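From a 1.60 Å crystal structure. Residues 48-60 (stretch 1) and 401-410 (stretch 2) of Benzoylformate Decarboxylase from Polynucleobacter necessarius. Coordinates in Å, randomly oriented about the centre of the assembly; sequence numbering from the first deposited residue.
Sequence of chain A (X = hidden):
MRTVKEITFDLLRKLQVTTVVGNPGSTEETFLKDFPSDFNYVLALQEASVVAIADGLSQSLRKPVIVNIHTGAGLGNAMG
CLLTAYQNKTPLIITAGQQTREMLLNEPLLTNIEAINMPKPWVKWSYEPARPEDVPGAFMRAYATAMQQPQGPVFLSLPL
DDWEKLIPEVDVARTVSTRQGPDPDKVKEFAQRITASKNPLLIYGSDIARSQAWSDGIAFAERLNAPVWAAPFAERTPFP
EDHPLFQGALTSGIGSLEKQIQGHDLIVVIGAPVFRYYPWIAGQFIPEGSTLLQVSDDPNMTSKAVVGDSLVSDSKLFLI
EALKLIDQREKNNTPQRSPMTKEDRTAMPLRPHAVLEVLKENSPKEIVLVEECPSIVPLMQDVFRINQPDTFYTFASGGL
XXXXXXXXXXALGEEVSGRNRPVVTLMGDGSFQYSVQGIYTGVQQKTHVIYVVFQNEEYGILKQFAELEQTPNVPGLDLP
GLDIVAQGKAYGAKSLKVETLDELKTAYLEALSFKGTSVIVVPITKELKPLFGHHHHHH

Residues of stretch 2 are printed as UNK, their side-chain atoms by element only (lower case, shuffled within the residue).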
# COMPACT_ATOMS: atom_id res chain seq x y z
N ALA A 48 21.17 -9.24 2.20
CA ALA A 48 21.28 -9.08 0.76
C ALA A 48 21.93 -10.34 0.18
O ALA A 48 21.51 -10.86 -0.85
CB ALA A 48 22.08 -7.83 0.39
N SER A 49 22.97 -10.84 0.86
CA SER A 49 23.64 -12.05 0.39
C SER A 49 22.72 -13.26 0.50
O SER A 49 22.71 -14.11 -0.38
CB SER A 49 24.96 -12.29 1.13
OG SER A 49 25.97 -11.40 0.66
N VAL A 50 21.96 -13.34 1.59
CA VAL A 50 21.01 -14.45 1.78
C VAL A 50 20.09 -14.59 0.57
O VAL A 50 19.96 -15.68 -0.01
CB VAL A 50 20.16 -14.23 3.04
CG1 VAL A 50 19.04 -15.27 3.10
CG2 VAL A 50 21.04 -14.30 4.31
N VAL A 51 19.46 -13.49 0.18
CA VAL A 51 18.51 -13.52 -0.93
C VAL A 51 19.21 -13.83 -2.25
O VAL A 51 18.73 -14.66 -3.03
CB VAL A 51 17.72 -12.21 -1.00
CG1 VAL A 51 16.88 -12.14 -2.29
CG2 VAL A 51 16.81 -12.09 0.22
N ALA A 52 20.34 -13.20 -2.51
CA ALA A 52 21.04 -13.43 -3.78
C ALA A 52 21.58 -14.86 -3.93
O ALA A 52 21.56 -15.43 -5.01
CB ALA A 52 22.15 -12.39 -3.99
N ILE A 53 22.09 -15.43 -2.84
CA ILE A 53 22.53 -16.83 -2.84
C ILE A 53 21.34 -17.74 -3.20
O ILE A 53 21.44 -18.63 -4.07
CB ILE A 53 23.11 -17.22 -1.47
CG1 ILE A 53 24.44 -16.47 -1.25
CG2 ILE A 53 23.34 -18.73 -1.37
CD1 ILE A 53 24.97 -16.61 0.18
N ALA A 54 20.22 -17.52 -2.53
CA ALA A 54 19.01 -18.29 -2.83
C ALA A 54 18.57 -18.12 -4.29
O ALA A 54 18.15 -19.08 -4.94
CB ALA A 54 17.88 -17.89 -1.87
N ASP A 55 18.68 -16.90 -4.80
CA ASP A 55 18.30 -16.58 -6.18
C ASP A 55 19.18 -17.40 -7.13
O ASP A 55 18.67 -18.14 -7.98
CB ASP A 55 18.48 -15.07 -6.41
CG ASP A 55 17.83 -14.57 -7.69
OD1 ASP A 55 17.53 -15.39 -8.58
OD2 ASP A 55 17.65 -13.34 -7.82
N GLY A 56 20.50 -17.31 -6.97
CA GLY A 56 21.41 -18.09 -7.80
C GLY A 56 21.11 -19.59 -7.75
O GLY A 56 21.06 -20.26 -8.79
N LEU A 57 20.91 -20.13 -6.54
CA LEU A 57 20.58 -21.55 -6.40
C LEU A 57 19.26 -21.89 -7.10
O LEU A 57 19.18 -22.86 -7.86
CB LEU A 57 20.52 -21.94 -4.93
CG LEU A 57 20.25 -23.42 -4.65
CD1 LEU A 57 21.29 -24.29 -5.36
CD2 LEU A 57 20.27 -23.67 -3.15
N SER A 58 18.22 -21.09 -6.85
CA SER A 58 16.91 -21.32 -7.48
C SER A 58 16.99 -21.27 -9.02
O SER A 58 16.32 -22.03 -9.71
CB SER A 58 15.89 -20.32 -6.95
OG SER A 58 14.66 -20.43 -7.66
N GLN A 59 17.82 -20.37 -9.56
CA GLN A 59 17.97 -20.28 -11.01
C GLN A 59 18.62 -21.56 -11.53
O GLN A 59 18.22 -22.09 -12.57
CB GLN A 59 18.81 -19.06 -11.41
CG GLN A 59 18.10 -17.72 -11.19
CD GLN A 59 18.83 -16.56 -11.86
OE1 GLN A 59 19.54 -16.75 -12.85
NE2 GLN A 59 18.65 -15.36 -11.33
N SER A 60 19.60 -22.06 -10.78
CA SER A 60 20.31 -23.26 -11.19
C SER A 60 19.37 -24.47 -11.20
O SER A 60 19.39 -25.26 -12.14
CB SER A 60 21.49 -23.53 -10.25
OG SER A 60 22.18 -24.73 -10.60
N UNK A 401 25.51 -5.67 -5.92
CA UNK A 401 25.46 -6.47 -4.71
C UNK A 401 24.77 -7.81 -4.93
O UNK A 401 24.66 -8.61 -4.00
N UNK A 402 24.32 -8.06 -6.15
CA UNK A 402 23.62 -9.32 -6.41
C UNK A 402 24.57 -10.43 -6.85
O UNK A 402 24.46 -11.56 -6.39
c UNK A 402 21.90 -11.33 -8.73
c UNK A 402 21.71 -10.36 -7.69
c UNK A 402 20.91 -12.32 -8.55
c UNK A 402 22.53 -9.12 -7.47
n UNK A 402 20.17 -11.98 -7.45
c UNK A 402 20.66 -10.80 -6.93
c UNK A 402 22.80 -11.45 -9.79
c UNK A 402 21.69 -13.53 -10.43
c UNK A 402 20.81 -13.44 -9.39
c UNK A 402 22.68 -12.56 -10.64
N UNK A 403 25.50 -10.10 -7.73
CA UNK A 403 26.26 -11.14 -8.44
C UNK A 403 27.27 -11.89 -7.58
O UNK A 403 27.45 -13.11 -7.74
o UNK A 403 25.32 -9.21 -10.86
c UNK A 403 26.91 -10.59 -9.71
c UNK A 403 25.89 -10.32 -10.81
o UNK A 403 25.64 -11.26 -11.60
N UNK A 404 27.92 -11.19 -6.67
CA UNK A 404 28.90 -11.84 -5.81
C UNK A 404 28.26 -12.99 -5.01
O UNK A 404 28.71 -14.13 -5.10
c UNK A 404 30.78 -11.39 -4.09
c UNK A 404 29.62 -10.83 -4.91
c UNK A 404 31.69 -10.26 -3.65
c UNK A 404 30.27 -12.18 -2.88
N UNK A 405 27.20 -12.70 -4.24
CA UNK A 405 26.52 -13.83 -3.58
C UNK A 405 25.77 -14.77 -4.55
O UNK A 405 25.71 -15.98 -4.30
c UNK A 405 25.42 -11.73 -3.08
c UNK A 405 25.57 -13.15 -2.58
c UNK A 405 26.71 -11.39 -3.77
N UNK A 406 25.24 -14.25 -5.65
CA UNK A 406 24.53 -15.15 -6.57
C UNK A 406 25.47 -16.23 -7.12
O UNK A 406 25.05 -17.38 -7.33
c UNK A 406 23.86 -14.38 -7.71
N UNK A 407 26.73 -15.86 -7.33
CA UNK A 407 27.75 -16.81 -7.78
C UNK A 407 27.86 -17.98 -6.82
O UNK A 407 28.01 -19.13 -7.25
c UNK A 407 29.10 -16.12 -7.92
N UNK A 408 27.82 -17.70 -5.52
CA UNK A 408 27.86 -18.76 -4.52
C UNK A 408 26.65 -19.67 -4.67
O UNK A 408 26.76 -20.88 -4.57
c UNK A 408 29.25 -17.45 -2.85
c UNK A 408 27.78 -19.32 -2.06
c UNK A 408 27.93 -18.20 -3.07
N UNK A 409 25.48 -19.08 -4.92
CA UNK A 409 24.28 -19.87 -5.10
C UNK A 409 24.36 -20.75 -6.35
O UNK A 409 23.93 -21.90 -6.33
N UNK A 410 24.89 -20.19 -7.43
CA UNK A 410 25.08 -20.94 -8.68
C UNK A 410 26.04 -22.10 -8.44
O UNK A 410 25.81 -23.22 -8.91
c UNK A 410 24.53 -19.04 -10.34
c UNK A 410 25.59 -20.02 -9.81
c UNK A 410 25.15 -17.87 -11.11
c UNK A 410 23.48 -19.78 -11.18
O HOH W 1 24.58 -23.80 -11.38

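Position 401 has no side-chain atoms, so it is Gly401. Its phi of 103° with psi near 0° would jam a CB against the preceding carbonyl oxygen, and the backbone alone therefore calls for glycine.

Position 402 carries one carbon followed by fused five- and six-membered rings holding eight carbons and one nitrogen, the indole of Trp402. Its NE1 donates a hydrogen bond to Asp55 OD2 at 2.9 Å, with the carboxylate at the ring edge, near its plane, where the N-H points. Ala52 CB packs 3.7 Å from Trp402 CD1; Gln59 NE2 lies 3.5 Å from Trp402 CZ2 and donates to Asp55 OD1 at 3.0 Å, so the carboxylate joins indole and amide.

Position 403 has two carbons, the second bearing two oxygens: Asp403 by count. It points away from stretch 1 and makes no contact with it. Position 404 has four carbons forked at the second, as in Leu404, and its side chain makes no contact with stretch 1.

At position 405 three carbons close a ring onto the backbone nitrogen, which defines Pro405. Pointing toward stretch 1, this compact apolar ring sets its CG 3.5 Å from Ala52 CB and its CB 3.8 Å from Ile53 CG1. Proline lacks an N-H to donate, a loss most easily borne in the first turn of a helix.

Position 406 has a single carbon, Ala406. Its small side chain lies sideways, and its CA comes 3.4 Å from Ala52 O in a CA-H...O contact. Position 407, also one carbon, is Ala407; it points away and touches nothing here. Position 408 has one carbon carrying two others, the fork of Val408, whose CB lies 4.3 Å from Ile53 CG1.

Position 409 again has no side-chain atoms: Gly409. A CB here would fall 2.0 Å from Ile53 O, a clash. Without it, Gly409 CA approaches Ile53 O to 3.3 Å, and Gly409 O lies 3.4 Å from Leu57 CA.

Position 410 has four carbons forked at the second, Leu410. Although its CB points away, the side chain bends back to place CD2 3.4 Å from Gly56 O. A water accepts from Ser60 OG at 2.7 Å and donates to Leu410 O at 2.8 Å.

The helices cross at -43° with axes only 6.4 Å apart. Gly56 and Gly409 permit this closeness: an ideal CB on Gly56 would lie 2.2 Å from Ala406 O. Backbone thus packs on backbone through CA-H...O contacts, flanked by apolar packing and the directional Trp402-Asp55 bond.

Stretch 2, residues 401-410: GWDLPAAVGL
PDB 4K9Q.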